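Local coordinates for protein hemoglobin subunit alpha (PDB 3MKB) that probably carries oxygen on its haem as the alpha subunit of the tetrameric haemoglobin of the shortfin mako shark, at residues 5-10 with 71-76; 104-109 with 122-127. All coordinates share one frame; numbering follows the deposited sequence.

Contact 1. Residues 5-10 with 71-76; sequences VERSTI and EHDDDL
Arg7 on the N-terminal helix 4-19 reaches Asp74 in the loop that joins helix 53-70 to helix 76-79, a contact that ties the A helix of the globin fold to the EF corner. The CA atoms of the two segments come no closer than 8.0 Å, between Arg7 and Asp73, so side chains span the gap.

The charged part is a salt bridge. The Asp74 carboxylate lies at the edge of the Arg7 guanidinium, close to its plane, the two planes turned 35° apart and the side chains crossing at about a right angle. NH2 of Arg7 donates to Asp74 OD2 at 2.7 Å with an N-H...O angle of 159°, and NH1 of Arg7 adds a weak bond to the same oxygen at 3.3 Å. The model sets NH2 too close to the carboxylate, so the length and angle of its bond to OD2 are approximate and its still shorter approach to OD1 is discounted. On Arg7, CG lies beside the backbone N (chi1 -59°) and the chain then runs extended to NE, sending the guanidinium out to the loop; a hydrogen bond from NE to Phe2 O gives the group a second anchor.

Asp73 adds a longer-range charge pairing: its OD2 stands 4.5 Å from Arg7 NH1, off the plane of the guanidinium, where the opposite charges probably attract although no N-H is aimed at the oxygen.

The remaining contact is packing. Ile10 and Asp73 meet from facing sides, while Phe2 touches both and Leu127 of helix 118-135 also meets Asp73. The contact buries Asp73 OD1 with no polar partner in the model, which would probably make its charge costlier to bury, a cost the nearby Arg7 may partly offset, whereas Asp73 OD2 rests 4.1 Å from the CG2 methyl of Ile10.

Contact 2. Residues 104-109 with 122-127; sequences CILVTL and CAVDKL
The antiparallel pairing of the G and H helices of the globin fold brings Leu106 and Leu109 of helix 97-112 against Val124 and Asp125 of helix 118-135. Over these segments the axes approach to 10.6 Å with 151° between their directions, a spacing bridged by branched side chains. Leu106 and Val124 run alongside one another in opposing senses, with Leu106 CD2 lying 3.8 Å from Val124 CG1. Leu109 meets Val124 tip to tip, Leu109 CD1 lying 3.9 Å from Val124 CG1. The anti placement of Val124 CG1 relative to its backbone N (chi1 -171°) puts this methyl within reach of both leucines. CD1, the other branch of Leu106, lies athwart the Asp125 side chain, 3.5 Å from Asp125 OD1. An alanine in place of Leu106 is likely to open a gap beside Val124 CG1 and leave the Asp125 carboxylate without its apolar neighbour at OD1. Phe116 lies against both leucines, and Val34 of the beta subunit packs on Asp125. Since Asp125 OD2 forms a salt bridge with Arg140 of the second alpha subunit, the chemistry implies a divided role: methyl contacts join the helices, while the buried charge is answered across a subunit interface.

Contact 2 is wholly buried, its centre 8 Å from that of the chain, whereas contact 1 lies 15 Å out and is only partly buried. The chemistry follows: methyl packing joins two helices inside, while an arginine-aspartate bridge ties a helix to a loop near the surface. The aspartate of contact 2 pairs with another subunit; the bridging aspartate of contact 1 pairs within its chain, and no other chain touches that contact. They share no helix, yet helices 4-19 and 118-135 meet: Ile10 CD1 lies 3.5 Å from Ala123 O, Glu6 packs on Ala123, and a weak ion pair links Glu6 OE1 to Lys126 NZ.

Contact 1. Residues 5-10 with 71-76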
loop_
_atom_site.group_PDB
_atom_site.type_symbol
_atom_site.label_atom_id
_atom_site.label_comp_id
_atom_site.label_asym_id
_atom_site.label_seq_id
_atom_site.Cartn_x
_atom_site.Cartn_y
_atom_site.Cartn_z
ATOM N N VAL A 5 28.186 2.257 8.801
ATOM C CA VAL A 5 27.858 0.961 9.410
ATOM C C VAL A 5 26.873 0.144 8.527
ATOM O O VAL A 5 26.999 -1.074 8.401
ATOM C CB VAL A 5 27.328 1.124 10.859
ATOM C CG1 VAL A 5 26.750 -0.187 11.366
ATOM C CG2 VAL A 5 28.452 1.587 11.766
ATOM N N GLU A 6 25.946 0.852 7.877
ATOM C CA GLU A 6 25.060 0.214 6.913
ATOM C C GLU A 6 25.801 -0.229 5.665
ATOM O O GLU A 6 25.563 -1.334 5.180
ATOM C CB GLU A 6 23.890 1.126 6.586
ATOM C CG GLU A 6 22.852 1.098 7.723
ATOM C CD GLU A 6 21.869 2.209 7.632
ATOM O OE1 GLU A 6 22.183 3.199 6.933
ATOM O OE2 GLU A 6 20.806 2.102 8.286
ATOM N N ARG A 7 26.714 0.610 5.161
ATOM C CA ARG A 7 27.474 0.266 3.942
ATOM C C ARG A 7 28.244 -1.002 4.157
ATOM O O ARG A 7 28.263 -1.891 3.308
ATOM C CB ARG A 7 28.400 1.402 3.499
ATOM C CG ARG A 7 27.610 2.677 3.220
ATOM C CD ARG A 7 28.504 3.951 3.255
ATOM N NE ARG A 7 28.010 4.997 2.356
ATOM C CZ ARG A 7 28.197 5.003 1.029
ATOM N NH1 ARG A 7 28.848 4.015 0.406
ATOM N NH2 ARG A 7 27.702 6.000 0.314
ATOM N N SER A 8 28.876 -1.106 5.318
ATOM C CA SER A 8 29.592 -2.310 5.666
ATOM C C SER A 8 28.638 -3.528 5.666
ATOM O O SER A 8 28.921 -4.597 5.061
ATOM C CB SER A 8 30.271 -2.130 7.028
ATOM O OG SER A 8 30.799 -3.386 7.477
ATOM N N THR A 9 27.503 -3.355 6.325
ATOM C CA THR A 9 26.563 -4.450 6.492
ATOM C C THR A 9 25.970 -4.907 5.153
ATOM O O THR A 9 25.835 -6.102 4.937
ATOM C CB THR A 9 25.453 -4.057 7.480
ATOM O OG1 THR A 9 25.972 -4.147 8.826
ATOM C CG2 THR A 9 24.220 -4.977 7.329
ATOM N N ILE A 10 25.636 -3.953 4.278
ATOM C CA ILE A 10 25.120 -4.242 2.932
ATOM C C ILE A 10 26.177 -5.064 2.147
ATOM O O ILE A 10 25.864 -6.123 1.627
ATOM C CB ILE A 10 24.697 -2.886 2.214
ATOM C CG1 ILE A 10 23.355 -2.378 2.787
ATOM C CG2 ILE A 10 24.620 -3.019 0.666
ATOM C CD1 ILE A 10 23.077 -0.887 2.622
ATOM N N GLU A 71 26.748 -2.765 -5.069
ATOM C CA GLU A 71 28.062 -2.256 -5.535
ATOM C C GLU A 71 27.947 -0.871 -6.255
ATOM O O GLU A 71 28.895 -0.417 -6.926
ATOM C CB GLU A 71 28.721 -3.286 -6.447
ATOM C CG GLU A 71 28.607 -4.693 -5.888
ATOM C CD GLU A 71 29.195 -5.765 -6.779
ATOM O OE1 GLU A 71 28.876 -5.796 -7.993
ATOM O OE2 GLU A 71 29.959 -6.614 -6.249
ATOM N N HIS A 72 26.780 -0.240 -6.096
ATOM C CA HIS A 72 26.460 1.059 -6.714
ATOM C C HIS A 72 25.716 2.006 -5.759
ATOM O O HIS A 72 24.875 2.806 -6.209
ATOM C CB HIS A 72 25.599 0.836 -7.970
ATOM C CG HIS A 72 26.375 0.320 -9.143
ATOM N ND1 HIS A 72 26.962 1.164 -10.057
ATOM C CD2 HIS A 72 26.667 -0.937 -9.549
ATOM C CE1 HIS A 72 27.584 0.449 -10.979
ATOM N NE2 HIS A 72 27.422 -0.826 -10.694
ATOM N N ASP A 73 26.076 1.968 -4.473
ATOM C CA ASP A 73 25.267 2.625 -3.415
ATOM C C ASP A 73 25.074 4.136 -3.592
ATOM O O ASP A 73 24.100 4.697 -3.109
ATOM C CB ASP A 73 25.872 2.341 -2.027
ATOM C CG ASP A 73 25.208 1.186 -1.282
ATOM O OD1 ASP A 73 24.077 0.744 -1.629
ATOM O OD2 ASP A 73 25.825 0.737 -0.279
ATOM N N ASP A 74 26.008 4.797 -4.274
ATOM C CA ASP A 74 25.977 6.260 -4.423
ATOM C C ASP A 74 25.649 6.750 -5.848
ATOM O O ASP A 74 25.799 7.937 -6.167
ATOM C CB ASP A 74 27.320 6.851 -3.964
ATOM C CG ASP A 74 27.583 6.608 -2.476
ATOM O OD1 ASP A 74 26.698 6.916 -1.630
ATOM O OD2 ASP A 74 28.654 6.075 -2.170
ATOM N N ASP A 75 25.167 5.820 -6.665
ATOM C CA ASP A 75 24.973 5.965 -8.095
ATOM C C ASP A 75 23.618 5.402 -8.552
ATOM O O ASP A 75 23.304 5.392 -9.730
ATOM C CB ASP A 75 26.274 5.505 -8.796
ATOM C CG ASP A 75 26.237 5.682 -10.291
ATOM O OD1 ASP A 75 26.736 4.779 -11.000
ATOM O OD2 ASP A 75 25.702 6.710 -10.762
ATOM N N LEU A 76 22.817 4.916 -7.613
ATOM C CA LEU A 76 21.684 4.013 -7.890
ATOM C C LEU A 76 20.759 4.526 -9.014
ATOM O O LEU A 76 20.202 3.741 -9.809
ATOM C CB LEU A 76 20.902 3.740 -6.609
ATOM C CG LEU A 76 21.555 2.797 -5.591
ATOM C CD1 LEU A 76 20.613 2.561 -4.389
ATOM C CD2 LEU A 76 21.978 1.472 -6.256
#

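Contact 2. Residues 104-109 with 122-127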
loop_
_atom_site.group_PDB
_atom_site.type_symbol
_atom_site.label_atom_id
_atom_site.label_comp_id
_atom_site.label_asym_id
_atom_site.label_seq_id
_atom_site.Cartn_x
_atom_site.Cartn_y
_atom_site.Cartn_z
ATOM N N CYS A 104 9.626 -10.110 0.958
ATOM C CA CYS A 104 9.937 -11.508 0.698
ATOM C C CYS A 104 11.462 -11.776 0.629
ATOM O O CYS A 104 11.877 -12.794 1.083
ATOM C CB CYS A 104 9.265 -12.006 -0.608
ATOM S SG CYS A 104 7.516 -12.091 -0.377
ATOM N N ILE A 105 12.262 -10.840 0.114
ATOM C CA ILE A 105 13.712 -11.007 0.174
ATOM C C ILE A 105 14.189 -10.923 1.614
ATOM O O ILE A 105 15.051 -11.712 2.047
ATOM C CB ILE A 105 14.476 -9.915 -0.699
ATOM C CG1 ILE A 105 14.277 -10.191 -2.196
ATOM C CG2 ILE A 105 16.008 -10.008 -0.422
ATOM C CD1 ILE A 105 14.746 -9.065 -3.136
ATOM N N LEU A 106 13.625 -9.989 2.376
ATOM C CA LEU A 106 14.058 -9.796 3.767
ATOM C C LEU A 106 13.713 -11.049 4.561
ATOM O O LEU A 106 14.518 -11.519 5.358
ATOM C CB LEU A 106 13.366 -8.603 4.388
ATOM C CG LEU A 106 13.835 -7.240 3.799
ATOM C CD1 LEU A 106 12.962 -6.184 4.434
ATOM C CD2 LEU A 106 15.345 -6.979 4.096
ATOM N N VAL A 107 12.483 -11.545 4.399
ATOM C CA VAL A 107 12.115 -12.797 5.093
ATOM C C VAL A 107 13.007 -14.001 4.750
ATOM O O VAL A 107 13.372 -14.797 5.610
ATOM C CB VAL A 107 10.630 -13.117 4.903
ATOM C CG1 VAL A 107 10.331 -14.625 5.336
ATOM C CG2 VAL A 107 9.807 -12.041 5.605
ATOM N N THR A 108 13.355 -14.155 3.484
ATOM C CA THR A 108 14.332 -15.156 3.056
ATOM C C THR A 108 15.640 -14.989 3.812
ATOM O O THR A 108 16.255 -15.988 4.227
ATOM C CB THR A 108 14.595 -15.075 1.511
ATOM O OG1 THR A 108 13.376 -15.302 0.806
ATOM C CG2 THR A 108 15.716 -16.019 1.021
ATOM N N LEU A 109 16.138 -13.752 3.981
ATOM C CA LEU A 109 17.460 -13.623 4.658
ATOM C C LEU A 109 17.324 -14.031 6.118
ATOM O O LEU A 109 18.228 -14.674 6.695
ATOM C CB LEU A 109 17.983 -12.180 4.561
ATOM C CG LEU A 109 18.218 -11.718 3.096
ATOM C CD1 LEU A 109 18.360 -10.122 3.024
ATOM C CD2 LEU A 109 19.467 -12.405 2.542
ATOM N N CYS A 122 17.455 -3.255 8.901
ATOM C CA CYS A 122 17.217 -1.854 8.577
ATOM C C CYS A 122 18.096 -1.492 7.379
ATOM O O CYS A 122 17.622 -0.929 6.390
ATOM C CB CYS A 122 17.443 -0.936 9.809
ATOM S SG CYS A 122 17.110 0.697 9.395
ATOM N N ALA A 123 19.367 -1.836 7.454
ATOM C CA ALA A 123 20.307 -1.564 6.337
ATOM C C ALA A 123 19.851 -2.119 4.980
ATOM O O ALA A 123 19.842 -1.395 3.955
ATOM C CB ALA A 123 21.648 -2.109 6.674
ATOM N N VAL A 124 19.492 -3.398 4.969
ATOM C CA VAL A 124 19.053 -4.050 3.723
ATOM C C VAL A 124 17.750 -3.456 3.214
ATOM O O VAL A 124 17.632 -3.128 2.019
ATOM C CB VAL A 124 18.920 -5.577 3.866
ATOM C CG1 VAL A 124 18.682 -6.245 2.462
ATOM C CG2 VAL A 124 20.164 -6.124 4.512
ATOM N N ASP A 125 16.762 -3.324 4.105
ATOM C CA ASP A 125 15.508 -2.685 3.741
ATOM C C ASP A 125 15.699 -1.307 3.131
ATOM O O ASP A 125 14.979 -0.949 2.192
ATOM C CB ASP A 125 14.553 -2.558 4.921
ATOM C CG ASP A 125 13.102 -2.385 4.471
ATOM O OD1 ASP A 125 12.739 -2.874 3.375
ATOM O OD2 ASP A 125 12.298 -1.873 5.258
ATOM N N LYS A 126 16.696 -0.554 3.607
ATOM C CA LYS A 126 17.019 0.718 2.960
ATOM C C LYS A 126 17.534 0.571 1.546
ATOM O O LYS A 126 17.111 1.326 0.669
ATOM C CB LYS A 126 18.013 1.558 3.779
ATOM C CG LYS A 126 17.372 2.068 5.041
ATOM C CD LYS A 126 18.405 2.720 5.960
ATOM C CE LYS A 126 18.823 4.080 5.390
ATOM N NZ LYS A 126 19.446 4.939 6.455
ATOM N N LEU A 127 18.456 -0.348 1.327
ATOM C CA LEU A 127 18.850 -0.729 -0.037
ATOM C C LEU A 127 17.637 -1.149 -0.901
ATOM O O LEU A 127 17.418 -0.620 -2.001
ATOM C CB LEU A 127 19.917 -1.829 -0.023
ATOM C CG LEU A 127 20.361 -2.386 -1.396
ATOM C CD1 LEU A 127 20.959 -1.294 -2.294
ATOM C CD2 LEU A 127 21.265 -3.630 -1.287
#